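Local coordinates for protein histidine--tRNA ligase (Thermus thermophilus, PDB 1ADY) that joins L-histidine to its cognate tRNA at the expense of ATP, working as a class II aminoacyl-tRNA synthetase homodimer, at residues W105-M110 with H125-E130; V145-C150 with F305-E310. One frame throughout, in Å; residues are numbered along the deposited sequence.

Contact 1: W105-M110 with H125-E130. With HAM (histidyl-adenosine monophosphate), chain F.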
loop_
_atom_site.group_PDB
_atom_site.type_symbol
_atom_site.label_atom_id
_atom_site.label_comp_id
_atom_site.label_asym_id
_atom_site.label_seq_id
_atom_site.Cartn_x
_atom_site.Cartn_y
_atom_site.Cartn_z
ATOM N N TRP A 105 8.196 11.490 -1.617
ATOM C CA TRP A 105 7.667 10.555 -2.599
ATOM C C TRP A 105 6.853 9.453 -1.925
ATOM O O TRP A 105 7.020 9.185 -0.726
ATOM C CB TRP A 105 8.807 9.930 -3.416
ATOM C CG TRP A 105 9.394 8.694 -2.790
ATOM C CD1 TRP A 105 10.361 8.638 -1.828
ATOM C CD2 TRP A 105 9.026 7.340 -3.067
ATOM N NE1 TRP A 105 10.618 7.331 -1.489
ATOM C CE2 TRP A 105 9.809 6.511 -2.238
ATOM C CE3 TRP A 105 8.106 6.741 -3.943
ATOM C CZ2 TRP A 105 9.708 5.122 -2.253
ATOM C CZ3 TRP A 105 8.004 5.357 -3.962
ATOM C CH2 TRP A 105 8.801 4.564 -3.121
ATOM N N MET A 106 6.005 8.797 -2.713
ATOM C CA MET A 106 5.172 7.698 -2.236
ATOM C C MET A 106 4.513 7.042 -3.438
ATOM O O MET A 106 4.613 7.544 -4.560
ATOM C CB MET A 106 4.072 8.208 -1.298
ATOM C CG MET A 106 2.925 8.895 -2.027
ATOM S SD MET A 106 1.428 9.037 -1.049
ATOM C CE MET A 106 1.582 10.729 -0.425
ATOM N N ALA A 107 3.836 5.929 -3.192
ATOM C CA ALA A 107 3.117 5.190 -4.226
ATOM C C ALA A 107 1.873 4.659 -3.533
ATOM O O ALA A 107 1.967 4.086 -2.442
ATOM C CB ALA A 107 3.959 4.036 -4.749
ATOM N N GLY A 108 0.709 4.896 -4.121
ATOM C CA GLY A 108 -0.512 4.418 -3.499
ATOM C C GLY A 108 -1.722 4.552 -4.393
ATOM O O GLY A 108 -1.598 4.915 -5.567
ATOM N N PRO A 109 -2.901 4.175 -3.891
ATOM C CA PRO A 109 -4.130 4.268 -4.678
ATOM C C PRO A 109 -4.746 5.666 -4.657
ATOM O O PRO A 109 -4.627 6.398 -3.671
ATOM C CB PRO A 109 -5.033 3.244 -3.997
ATOM C CG PRO A 109 -4.642 3.378 -2.553
ATOM C CD PRO A 109 -3.130 3.437 -2.634
ATOM N N MET A 110 -5.388 6.026 -5.763
ATOM C CA MET A 110 -6.057 7.310 -5.903
ATOM C C MET A 110 -7.456 6.963 -6.383
ATOM O O MET A 110 -7.634 6.005 -7.141
ATOM C CB MET A 110 -5.361 8.177 -6.943
ATOM C CG MET A 110 -3.941 8.573 -6.599
ATOM S SD MET A 110 -3.839 9.729 -5.231
ATOM C CE MET A 110 -2.114 9.552 -4.780
ATOM N N HIS A 125 -3.429 3.537 -9.224
ATOM C CA HIS A 125 -2.262 3.728 -8.368
ATOM C C HIS A 125 -1.222 4.561 -9.104
ATOM O O HIS A 125 -0.957 4.323 -10.285
ATOM C CB HIS A 125 -1.641 2.377 -8.003
ATOM C CG HIS A 125 -2.570 1.458 -7.276
ATOM N ND1 HIS A 125 -3.521 0.700 -7.923
ATOM C CD2 HIS A 125 -2.686 1.167 -5.959
ATOM C CE1 HIS A 125 -4.183 -0.020 -7.035
ATOM N NE2 HIS A 125 -3.694 0.245 -5.836
ATOM N N GLN A 126 -0.614 5.510 -8.402
ATOM C CA GLN A 126 0.401 6.359 -9.015
ATOM C C GLN A 126 1.578 6.643 -8.095
ATOM O O GLN A 126 1.433 6.643 -6.872
ATOM C CB GLN A 126 -0.209 7.685 -9.486
ATOM C CG GLN A 126 -0.687 8.615 -8.374
ATOM C CD GLN A 126 -1.290 9.923 -8.896
ATOM O OE1 GLN A 126 -1.970 9.946 -9.927
ATOM N NE2 GLN A 126 -1.054 11.014 -8.169
ATOM N N VAL A 127 2.754 6.813 -8.693
ATOM C CA VAL A 127 3.967 7.141 -7.947
ATOM C C VAL A 127 3.983 8.660 -7.952
ATOM O O VAL A 127 3.805 9.280 -9.003
ATOM C CB VAL A 127 5.227 6.578 -8.638
ATOM C CG1 VAL A 127 6.482 7.081 -7.945
ATOM C CG2 VAL A 127 5.189 5.056 -8.626
ATOM N N ASN A 128 4.198 9.262 -6.792
ATOM C CA ASN A 128 4.163 10.709 -6.678
ATOM C C ASN A 128 5.449 11.294 -6.130
ATOM O O ASN A 128 5.921 10.871 -5.077
ATOM C CB ASN A 128 2.989 11.086 -5.767
ATOM C CG ASN A 128 2.667 12.564 -5.799
ATOM O OD1 ASN A 128 1.760 12.995 -6.516
ATOM N ND2 ASN A 128 3.364 13.342 -4.976
ATOM N N TYR A 129 5.994 12.288 -6.831
ATOM C CA TYR A 129 7.224 12.967 -6.418
ATOM C C TYR A 129 6.957 14.452 -6.198
ATOM O O TYR A 129 6.238 15.071 -6.982
ATOM C CB TYR A 129 8.321 12.800 -7.467
ATOM C CG TYR A 129 9.506 13.697 -7.229
ATOM C CD1 TYR A 129 10.396 13.448 -6.189
ATOM C CD2 TYR A 129 9.723 14.812 -8.030
ATOM C CE1 TYR A 129 11.480 14.297 -5.945
ATOM C CE2 TYR A 129 10.799 15.668 -7.799
ATOM C CZ TYR A 129 11.676 15.406 -6.755
ATOM O OH TYR A 129 12.741 16.248 -6.522
ATOM N N GLU A 130 7.609 15.025 -5.187
ATOM C CA GLU A 130 7.444 16.425 -4.809
ATOM C C GLU A 130 8.753 17.064 -4.354
ATOM O O GLU A 130 9.588 16.416 -3.717
ATOM C CB GLU A 130 6.430 16.512 -3.660
ATOM C CG GLU A 130 5.196 17.361 -3.927
ATOM C CD GLU A 130 4.404 16.905 -5.137
ATOM O OE1 GLU A 130 4.917 17.072 -6.260
ATOM O OE2 GLU A 130 3.270 16.406 -4.982
HETATM P P HAM F . -2.927 14.133 -13.133
HETATM O O1P HAM F . -4.241 14.413 -12.516
HETATM O O2P HAM F . -2.735 14.693 -14.488
HETATM O O3P HAM F . -1.797 14.623 -12.098
HETATM O "O5'" HAM F . -2.680 12.566 -13.329
HETATM C "C5'" HAM F . -1.346 12.105 -13.542
HETATM C "C4'" HAM F . -1.320 10.668 -14.028
HETATM O "O4'" HAM F . -2.189 9.863 -13.215
HETATM C "C3'" HAM F . -1.868 10.532 -15.434
HETATM O "O3'" HAM F . -0.919 10.798 -16.471
HETATM C "C2'" HAM F . -2.196 9.053 -15.441
HETATM O "O2'" HAM F . -1.033 8.232 -15.664
HETATM C "C1'" HAM F . -2.751 8.836 -14.040
HETATM N N9 HAM F . -4.223 8.860 -13.930
HETATM C C8 HAM F . -5.018 9.927 -13.726
HETATM N N7 HAM F . -6.316 9.600 -13.782
HETATM C C5 HAM F . -6.278 8.287 -14.018
HETATM C C6 HAM F . -7.405 7.468 -14.190
HETATM N N6 HAM F . -8.610 7.963 -14.134
HETATM N N1 HAM F . -7.159 6.156 -14.391
HETATM C C2 HAM F . -5.911 5.693 -14.455
HETATM N N3 HAM F . -4.838 6.477 -14.330
HETATM C C4 HAM F . -5.022 7.797 -14.096
HETATM C C HAM F . -1.727 14.739 -10.670
HETATM O O HAM F . -2.453 14.058 -9.965
HETATM C CA HAM F . -0.788 15.747 -10.014
HETATM N N HAM F . -1.077 15.867 -8.598
HETATM C CB HAM F . 0.678 15.335 -10.218
HETATM C CG HAM F . 1.650 16.284 -9.585
HETATM C CD2 HAM F . 2.515 16.120 -8.555
HETATM N ND1 HAM F . 1.726 17.615 -9.938
HETATM C CE1 HAM F . 2.573 18.232 -9.135
HETATM N NE2 HAM F . 3.061 17.351 -8.283
#
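An antiparallel beta hairpin in the catalytic sheet, strands 102-111 and 123-132, pairs Trp105-Met110 with His125-Glu130 and turns one of its faces to the bound histidyl-adenylate. Met106 and Asn128 form a hydrogen-bonded pair: Asn128 N reaches Met106 O at 2.8 Å in a nearly straight bond (174°), and Met106 N returns to Asn128 O at 3.1 Å. Two residues on, Gln126 N gives a bond to Gly108 O at 3.1 Å, while the return from Gly108 N to Gln126 O is weak.

On the face carrying Trp105, Ala107 and Pro109, the imidazole of His125 leans over toward the neighbouring strand, with CG anti to the carbonyl carbon (chi1 -60°), and lays CD2 3.7 Å from Pro109 CB. Its ND1 is bonded to Glu310. Further along, Val127 offers CG2 to the methyl of Ala107 and CG1 to the Trp105 ring, and helix 14-33 packs on this same face.

The other face, shared with Met86 of helix 83-92, looks toward the ligand. Here the side chains of Met110 and Gln126 cross at about a right angle, CG to CG at 3.7 Å, beside the adenylate. At the far end, Glu130 OE1 accepts a 2.8 Å bond from NE2 of the ligand's imidazole; its second oxygen, OE2, takes a bond from Asn128 ND2, which comes from above the carboxylate plane, and has a weak one with Thr83. This is a hairpin of the antiparallel class II synthetase sheet, with helix 14-33 on one face and the substrate pocket on the other.

Contact 2: V145-C150 with F305-E310; sequences VLLYEC and FAFGVE. With HAM (histidyl-adenosine monophosphate), chain F.
A chi1 of 172° carries Leu147 CG to the side opposite its backbone N and out from helix 137-153 over the ring of Phe305, whose own CG sits between backbone N and carbonyl carbon. Two residues apart on strand 302-308, Phe305 and Phe307 both point toward the helix, and with the same first torsion their rings lean the same way.

Leu147 does most of the touching. Its CB stands 3.6 Å from the centroid of the Phe305 ring and only 7° off the ring normal, a CH-pi contact over the middle of the face. From there the side chain runs obliquely across the ring, and CD1 comes down 3.6 Å from Phe305 CD1. The same methyl also lies 3.7 Å from Phe307 CD2, so one leucine branch is shared by both phenylalanines. Between the two rings, Phe305 CE1 and Phe307 CD2 meet at their edges.

Leu146 and Cys150 complete the helix side. Leu146 CB approaches Phe305 CE2 at 3.9 Å, and Cys150 CB is 4.0 Å from Phe307 CE2. No hydrogen bond crosses between the segments; the contact is apolar and buried. Phe269 and Val271 of strand 267-272 touch Leu147 as well, while Leu146 also packs on Glu349 of the second subunit.

Ala306, whose CB points away from the helix, packs that methyl 3.6 Å from CB of the histidyl-adenylate. At the strand's end Gly308, the N-cap of helix 309-318, gives its N-H to the ribose O2' at 2.9 Å. The axes of the 145-150 and 305-308 segments approach to 9.3 Å and run 22° from parallel: a helix laid along one face of the antiparallel class II catalytic sheet, with the adenylate on the other.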
loop_
_atom_site.group_PDB
_atom_site.type_symbol
_atom_site.label_atom_id
_atom_site.label_comp_id
_atom_site.label_asym_id
_atom_site.label_seq_id
_atom_site.Cartn_x
_atom_site.Cartn_y
_atom_site.Cartn_z
ATOM N N VAL A 145 13.360 15.229 -15.346
ATOM C CA VAL A 145 14.376 14.204 -15.539
ATOM C C VAL A 145 14.035 12.950 -14.757
ATOM O O VAL A 145 14.103 11.848 -15.298
ATOM C CB VAL A 145 15.775 14.685 -15.113
ATOM C CG1 VAL A 145 16.822 13.629 -15.461
ATOM C CG2 VAL A 145 16.097 16.000 -15.791
ATOM N N LEU A 146 13.644 13.120 -13.494
ATOM C CA LEU A 146 13.292 11.990 -12.635
ATOM C C LEU A 146 12.158 11.176 -13.248
ATOM O O LEU A 146 12.287 9.962 -13.403
ATOM C CB LEU A 146 12.924 12.461 -11.230
ATOM C CG LEU A 146 14.107 13.041 -10.448
ATOM C CD1 LEU A 146 13.661 13.538 -9.080
ATOM C CD2 LEU A 146 15.197 11.993 -10.308
ATOM N N LEU A 147 11.076 11.843 -13.643
ATOM C CA LEU A 147 9.952 11.146 -14.264
ATOM C C LEU A 147 10.438 10.408 -15.509
ATOM O O LEU A 147 10.110 9.239 -15.718
ATOM C CB LEU A 147 8.840 12.131 -14.639
ATOM C CG LEU A 147 7.668 11.582 -15.461
ATOM C CD1 LEU A 147 7.091 10.336 -14.815
ATOM C CD2 LEU A 147 6.601 12.652 -15.617
ATOM N N TYR A 148 11.242 11.094 -16.314
ATOM C CA TYR A 148 11.789 10.520 -17.535
ATOM C C TYR A 148 12.606 9.273 -17.193
ATOM O O TYR A 148 12.430 8.219 -17.811
ATOM C CB TYR A 148 12.662 11.556 -18.255
ATOM C CG TYR A 148 13.193 11.098 -19.596
ATOM C CD1 TYR A 148 12.334 10.930 -20.687
ATOM C CD2 TYR A 148 14.551 10.813 -19.774
ATOM C CE1 TYR A 148 12.812 10.489 -21.925
ATOM C CE2 TYR A 148 15.042 10.370 -21.007
ATOM C CZ TYR A 148 14.164 10.210 -22.077
ATOM O OH TYR A 148 14.628 9.762 -23.294
ATOM N N GLU A 149 13.449 9.380 -16.169
ATOM C CA GLU A 149 14.296 8.268 -15.742
ATOM C C GLU A 149 13.532 7.062 -15.212
ATOM O O GLU A 149 13.873 5.930 -15.538
ATOM C CB GLU A 149 15.338 8.727 -14.722
ATOM C CG GLU A 149 16.549 9.382 -15.354
ATOM C CD GLU A 149 17.210 8.488 -16.396
ATOM O OE1 GLU A 149 17.887 7.509 -16.001
ATOM O OE2 GLU A 149 17.041 8.754 -17.610
ATOM N N CYS A 150 12.497 7.294 -14.413
ATOM C CA CYS A 150 11.706 6.194 -13.872
ATOM C C CYS A 150 11.205 5.296 -15.003
ATOM O O CYS A 150 11.336 4.075 -14.949
ATOM C CB CYS A 150 10.513 6.728 -13.076
ATOM S SG CYS A 150 10.950 7.571 -11.552
ATOM N N PHE A 305 5.664 15.526 -9.859
ATOM C CA PHE A 305 4.938 14.793 -10.881
ATOM C C PHE A 305 4.300 13.556 -10.276
ATOM O O PHE A 305 4.470 13.280 -9.087
ATOM C CB PHE A 305 5.888 14.376 -12.008
ATOM C CG PHE A 305 6.912 13.354 -11.591
ATOM C CD1 PHE A 305 6.636 11.989 -11.686
ATOM C CD2 PHE A 305 8.149 13.753 -11.092
ATOM C CE1 PHE A 305 7.573 11.036 -11.286
ATOM C CE2 PHE A 305 9.096 12.806 -10.690
ATOM C CZ PHE A 305 8.807 11.446 -10.788
ATOM N N ALA A 306 3.587 12.808 -11.110
ATOM C CA ALA A 306 2.926 11.585 -10.703
ATOM C C ALA A 306 2.553 10.800 -11.950
ATOM O O ALA A 306 2.002 11.357 -12.893
ATOM C CB ALA A 306 1.685 11.903 -9.900
ATOM N N PHE A 307 2.888 9.516 -11.973
ATOM C CA PHE A 307 2.558 8.688 -13.121
ATOM C C PHE A 307 1.705 7.489 -12.732
ATOM O O PHE A 307 1.893 6.900 -11.660
ATOM C CB PHE A 307 3.821 8.247 -13.875
ATOM C CG PHE A 307 4.717 7.307 -13.103
ATOM C CD1 PHE A 307 4.473 5.938 -13.100
ATOM C CD2 PHE A 307 5.844 7.781 -12.440
ATOM C CE1 PHE A 307 5.338 5.057 -12.454
ATOM C CE2 PHE A 307 6.712 6.907 -11.795
ATOM C CZ PHE A 307 6.457 5.543 -11.803
ATOM N N GLY A 308 0.768 7.135 -13.606
ATOM C CA GLY A 308 -0.114 6.011 -13.360
ATOM C C GLY A 308 0.564 4.679 -13.595
ATOM O O GLY A 308 0.916 4.334 -14.725
ATOM N N VAL A 309 0.711 3.910 -12.523
ATOM C CA VAL A 309 1.348 2.602 -12.584
ATOM C C VAL A 309 0.666 1.684 -13.604
ATOM O O VAL A 309 1.330 0.921 -14.315
ATOM C CB VAL A 309 1.345 1.921 -11.204
ATOM C CG1 VAL A 309 2.123 0.614 -11.261
ATOM C CG2 VAL A 309 1.934 2.857 -10.158
ATOM N N GLU A 310 -0.657 1.782 -13.698
ATOM C CA GLU A 310 -1.407 0.962 -14.644
ATOM C C GLU A 310 -1.008 1.329 -16.075
ATOM O O GLU A 310 -0.677 0.454 -16.877
ATOM C CB GLU A 310 -2.918 1.147 -14.453
ATOM C CG GLU A 310 -3.488 0.512 -13.187
ATOM C CD GLU A 310 -3.401 1.399 -11.953
ATOM O OE1 GLU A 310 -2.874 2.530 -12.045
ATOM O OE2 GLU A 310 -3.882 0.965 -10.883
HETATM P P HAM F . -2.927 14.133 -13.133
HETATM O O1P HAM F . -4.241 14.413 -12.516
HETATM O O2P HAM F . -2.735 14.693 -14.488
HETATM O O3P HAM F . -1.797 14.623 -12.098
HETATM O "O5'" HAM F . -2.680 12.566 -13.329
HETATM C "C5'" HAM F . -1.346 12.105 -13.542
HETATM C "C4'" HAM F . -1.320 10.668 -14.028
HETATM O "O4'" HAM F . -2.189 9.863 -13.215
HETATM C "C3'" HAM F . -1.868 10.532 -15.434
HETATM O "O3'" HAM F . -0.919 10.798 -16.471
HETATM C "C2'" HAM F . -2.196 9.053 -15.441
HETATM O "O2'" HAM F . -1.033 8.232 -15.664
HETATM C "C1'" HAM F . -2.751 8.836 -14.040
HETATM N N9 HAM F . -4.223 8.860 -13.930
HETATM C C8 HAM F . -5.018 9.927 -13.726
HETATM N N7 HAM F . -6.316 9.600 -13.782
HETATM C C5 HAM F . -6.278 8.287 -14.018
HETATM C C6 HAM F . -7.405 7.468 -14.190
HETATM N N6 HAM F . -8.610 7.963 -14.134
HETATM N N1 HAM F . -7.159 6.156 -14.391
HETATM C C2 HAM F . -5.911 5.693 -14.455
HETATM N N3 HAM F . -4.838 6.477 -14.330
HETATM C C4 HAM F . -5.022 7.797 -14.096
HETATM C C HAM F . -1.727 14.739 -10.670
HETATM O O HAM F . -2.453 14.058 -9.965
HETATM C CA HAM F . -0.788 15.747 -10.014
HETATM N N HAM F . -1.077 15.867 -8.598
HETATM C CB HAM F . 0.678 15.335 -10.218
HETATM C CG HAM F . 1.650 16.284 -9.585
HETATM C CD2 HAM F . 2.515 16.120 -8.555
HETATM N ND1 HAM F . 1.726 17.615 -9.938
HETATM C CE1 HAM F . 2.573 18.232 -9.135
HETATM N NE2 HAM F . 3.061 17.351 -8.283
#

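In the fold
Strands 123-132 and 302-308 are neighbours in one mixed sheet, and this joins contact 1 to contact 2, whose centres are about 10 Å apart. Backbone atoms meet along the seam: Tyr129 N lies 2.9 Å from Phe305 O and His125 O 2.8 Å from Val309 N, both probable hydrogen bonds. Helix 137-153, the other half of contact 2, follows strand 123-132 in the chain. Both contacts touch the same histidyl-adenylate: Glu130 binds its histidine ring and Gly308 its ribose, while Ala306 packs against the histidyl CB and also touches the Gln126 side chain. Thr83, Tyr263 and Tyr264 add further hydrogen bonds to the ligand.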